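Local coordinates for separin (Saccharomyces cerevisiae, PDB 5U1T), which cleaves the Scc1 (Mcd1) subunit of cohesin at the onset of anaphase as a caspase-like cysteine protease, letting sister chromatids separate, at residues A[1451-1457]-A[1477-1483]. Numbering follows the deposited sequence.
Sequences PEEETLL and YVRSKEI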
loop_
_atom_site.group_PDB
_atom_site.type_symbol
_atom_site.label_atom_id
_atom_site.label_comp_id
_atom_site.label_asym_id
_atom_site.label_seq_id
_atom_site.Cartn_x
_atom_site.Cartn_y
_atom_site.Cartn_z
ATOM N N PRO A 1451 -33.031 -24.372 19.890
ATOM C CA PRO A 1451 -33.616 -23.042 20.080
ATOM C C PRO A 1451 -33.014 -22.033 19.107
ATOM O O PRO A 1451 -31.819 -22.097 18.853
ATOM C CB PRO A 1451 -33.259 -22.707 21.529
ATOM C CG PRO A 1451 -31.985 -23.456 21.782
ATOM C CD PRO A 1451 -32.074 -24.718 20.962
ATOM N N GLU A 1452 -33.832 -21.137 18.560
ATOM C CA GLU A 1452 -33.354 -20.145 17.603
ATOM C C GLU A 1452 -32.970 -18.846 18.303
ATOM O O GLU A 1452 -33.617 -18.453 19.274
ATOM C CB GLU A 1452 -34.413 -19.887 16.525
ATOM C CG GLU A 1452 -34.113 -20.561 15.186
ATOM C CD GLU A 1452 -35.331 -20.614 14.279
ATOM O OE1 GLU A 1452 -35.157 -20.460 13.038
ATOM O OE2 GLU A 1452 -36.461 -20.811 14.807
ATOM N N GLU A 1453 -31.929 -18.188 17.787
ATOM C CA GLU A 1453 -31.253 -17.075 18.464
ATOM C C GLU A 1453 -32.156 -16.040 19.137
ATOM O O GLU A 1453 -31.886 -15.624 20.265
ATOM C CB GLU A 1453 -30.337 -16.344 17.483
ATOM C CG GLU A 1453 -29.393 -15.346 18.164
ATOM C CD GLU A 1453 -28.474 -14.631 17.185
ATOM O OE1 GLU A 1453 -27.276 -14.432 17.488
ATOM O OE2 GLU A 1453 -28.961 -14.263 16.103
ATOM N N GLU A 1454 -33.224 -15.627 18.463
ATOM C CA GLU A 1454 -34.068 -14.559 18.995
ATOM C C GLU A 1454 -34.908 -14.995 20.206
ATOM O O GLU A 1454 -35.322 -14.156 21.012
ATOM C CB GLU A 1454 -34.985 -14.007 17.897
ATOM C CG GLU A 1454 -36.401 -14.589 17.909
ATOM C CD GLU A 1454 -37.304 -13.985 16.844
ATOM O OE1 GLU A 1454 -36.768 -13.421 15.853
ATOM O OE2 GLU A 1454 -38.553 -14.075 17.001
ATOM N N THR A 1455 -35.160 -16.292 20.357
ATOM C CA THR A 1455 -36.050 -16.715 21.435
ATOM C C THR A 1455 -35.288 -16.854 22.759
ATOM O O THR A 1455 -35.859 -16.624 23.834
ATOM C CB THR A 1455 -36.800 -18.045 21.101
ATOM O OG1 THR A 1455 -35.859 -19.099 20.855
ATOM C CG2 THR A 1455 -37.671 -17.870 19.862
ATOM N N LEU A 1456 -34.008 -17.206 22.719
ATOM C CA LEU A 1456 -33.318 -17.276 23.999
ATOM C C LEU A 1456 -32.709 -15.916 24.334
ATOM O O LEU A 1456 -32.416 -15.637 25.489
ATOM C CB LEU A 1456 -32.268 -18.398 24.042
ATOM C CG LEU A 1456 -31.278 -18.658 22.919
ATOM C CD1 LEU A 1456 -30.493 -17.416 22.669
ATOM C CD2 LEU A 1456 -30.353 -19.804 23.297
ATOM N N LEU A 1457 -32.536 -15.063 23.330
ATOM C CA LEU A 1457 -32.166 -13.689 23.619
ATOM C C LEU A 1457 -33.294 -13.026 24.406
ATOM O O LEU A 1457 -33.048 -12.238 25.313
ATOM C CB LEU A 1457 -31.861 -12.917 22.336
ATOM C CG LEU A 1457 -30.436 -13.144 21.830
ATOM C CD1 LEU A 1457 -30.161 -12.298 20.624
ATOM C CD2 LEU A 1457 -29.412 -12.844 22.908
ATOM N N TYR A 1477 -26.320 -21.542 19.610
ATOM C CA TYR A 1477 -27.650 -21.007 19.307
ATOM C C TYR A 1477 -27.732 -19.486 19.457
ATOM O O TYR A 1477 -28.758 -18.895 19.149
ATOM C CB TYR A 1477 -28.720 -21.656 20.206
ATOM C CG TYR A 1477 -28.595 -23.155 20.325
ATOM C CD1 TYR A 1477 -28.551 -23.966 19.194
ATOM C CD2 TYR A 1477 -28.486 -23.757 21.565
ATOM C CE1 TYR A 1477 -28.425 -25.336 19.300
ATOM C CE2 TYR A 1477 -28.356 -25.120 21.683
ATOM C CZ TYR A 1477 -28.330 -25.905 20.553
ATOM O OH TYR A 1477 -28.198 -27.267 20.683
ATOM N N VAL A 1478 -26.675 -18.848 19.940
ATOM C CA VAL A 1478 -26.683 -17.394 20.081
ATOM C C VAL A 1478 -25.268 -16.868 20.197
ATOM O O VAL A 1478 -24.450 -17.413 20.934
ATOM C CB VAL A 1478 -27.499 -16.943 21.295
ATOM C CG1 VAL A 1478 -27.000 -17.612 22.561
ATOM C CG2 VAL A 1478 -27.489 -15.431 21.423
ATOM N N ARG A 1479 -24.979 -15.814 19.446
ATOM C CA ARG A 1479 -23.621 -15.310 19.328
ATOM C C ARG A 1479 -23.174 -14.585 20.581
ATOM O O ARG A 1479 -23.993 -13.991 21.286
ATOM C CB ARG A 1479 -23.516 -14.377 18.129
ATOM C CG ARG A 1479 -23.758 -15.063 16.802
ATOM C CD ARG A 1479 -23.907 -14.046 15.710
ATOM N NE ARG A 1479 -25.231 -13.434 15.706
ATOM C CZ ARG A 1479 -25.514 -12.300 15.075
ATOM N NH1 ARG A 1479 -26.744 -11.795 15.098
ATOM N NH2 ARG A 1479 -24.548 -11.666 14.425
ATOM N N SER A 1480 -21.870 -14.639 20.842
ATOM C CA SER A 1480 -21.249 -13.944 21.966
ATOM C C SER A 1480 -21.663 -12.467 21.963
ATOM O O SER A 1480 -21.932 -11.878 23.007
ATOM C CB SER A 1480 -19.712 -14.076 21.899
ATOM O OG SER A 1480 -19.269 -15.426 21.731
ATOM N N LYS A 1481 -21.749 -11.903 20.764
ATOM C CA LYS A 1481 -21.969 -10.473 20.534
ATOM C C LYS A 1481 -23.259 -9.909 21.096
ATOM O O LYS A 1481 -23.275 -8.802 21.635
ATOM C CB LYS A 1481 -21.948 -10.201 19.031
ATOM C CG LYS A 1481 -20.764 -10.832 18.338
ATOM C CD LYS A 1481 -19.596 -9.856 18.260
ATOM C CE LYS A 1481 -19.958 -8.607 17.448
ATOM N NZ LYS A 1481 -18.773 -7.721 17.223
ATOM N N GLU A 1482 -24.343 -10.658 20.933
ATOM C CA GLU A 1482 -25.660 -10.183 21.314
ATOM C C GLU A 1482 -25.920 -10.334 22.813
ATOM O O GLU A 1482 -26.610 -9.501 23.415
ATOM C CB GLU A 1482 -26.738 -10.921 20.517
ATOM C CG GLU A 1482 -27.583 -10.014 19.623
ATOM C CD GLU A 1482 -26.768 -9.317 18.539
ATOM O OE1 GLU A 1482 -25.802 -9.911 18.001
ATOM O OE2 GLU A 1482 -27.106 -8.155 18.229
ATOM N N ILE A 1483 -25.395 -11.393 23.425
ATOM C CA ILE A 1483 -25.495 -11.499 24.873
ATOM C C ILE A 1483 -24.816 -10.266 25.465
ATOM O O ILE A 1483 -25.368 -9.611 26.360
ATOM C CB ILE A 1483 -24.845 -12.781 25.416
ATOM C CG1 ILE A 1483 -25.687 -13.998 25.057
ATOM C CG2 ILE A 1483 -24.709 -12.698 26.908
ATOM C CD1 ILE A 1483 -24.901 -15.266 25.056
#
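Glu1453 reaches across to Arg1479 with its chain extended and CG anti to the backbone N (chi1 -169°), which carries the carboxylate past Val1478 to the arginine. Glu1453 OE1 takes Arg1479 NE on its syn lone pair at 2.9 Å; the donor's N-H line is nearly straight (165°), and OE1 lies close to the guanidinium plane. The carboxylate and guanidinium planes are nonetheless turned 43° apart, and Arg1479 NH1 makes just a weak bond to Glu1453 OE2. Glu1453 OE1 also receives a weak bond from the backbone N of Arg1479, at the N-cap position of helix 1480-1483. Over one face of the guanidinium sits Glu1482 OE1, 3.6 Å from Arg1479 NH1, a purely electrostatic partner. With an alanine at Glu1453, Arg1479 would probably lose the near-plane acceptor of its NE, leaving the guanidinium held mainly by the charge of Glu1482. Both segments belong to the caspase-like protease domain: helix 1453-1461 makes the crossover from strand 1444-1447 to strand 1465-1469, past strand 1412-1416 of the same sheet, and the loop after 1465-1469 brings Tyr1477 back against the helix start. There Pro1451 CD stands over the centre of the Tyr1477 ring in a CH-pi contact, 3.7 Å from the centroid, while Pro1418 also touches both residues. Between this proline-tyrosine contact and the ion pairs, Val1478 points into the helix, CG2 meeting Leu1457 CD2 at 3.5 Å and CG1 lying beside Leu1456 CD1. The other branch of Leu1457, CD1, rests on Glu1482 CG at 3.6 Å.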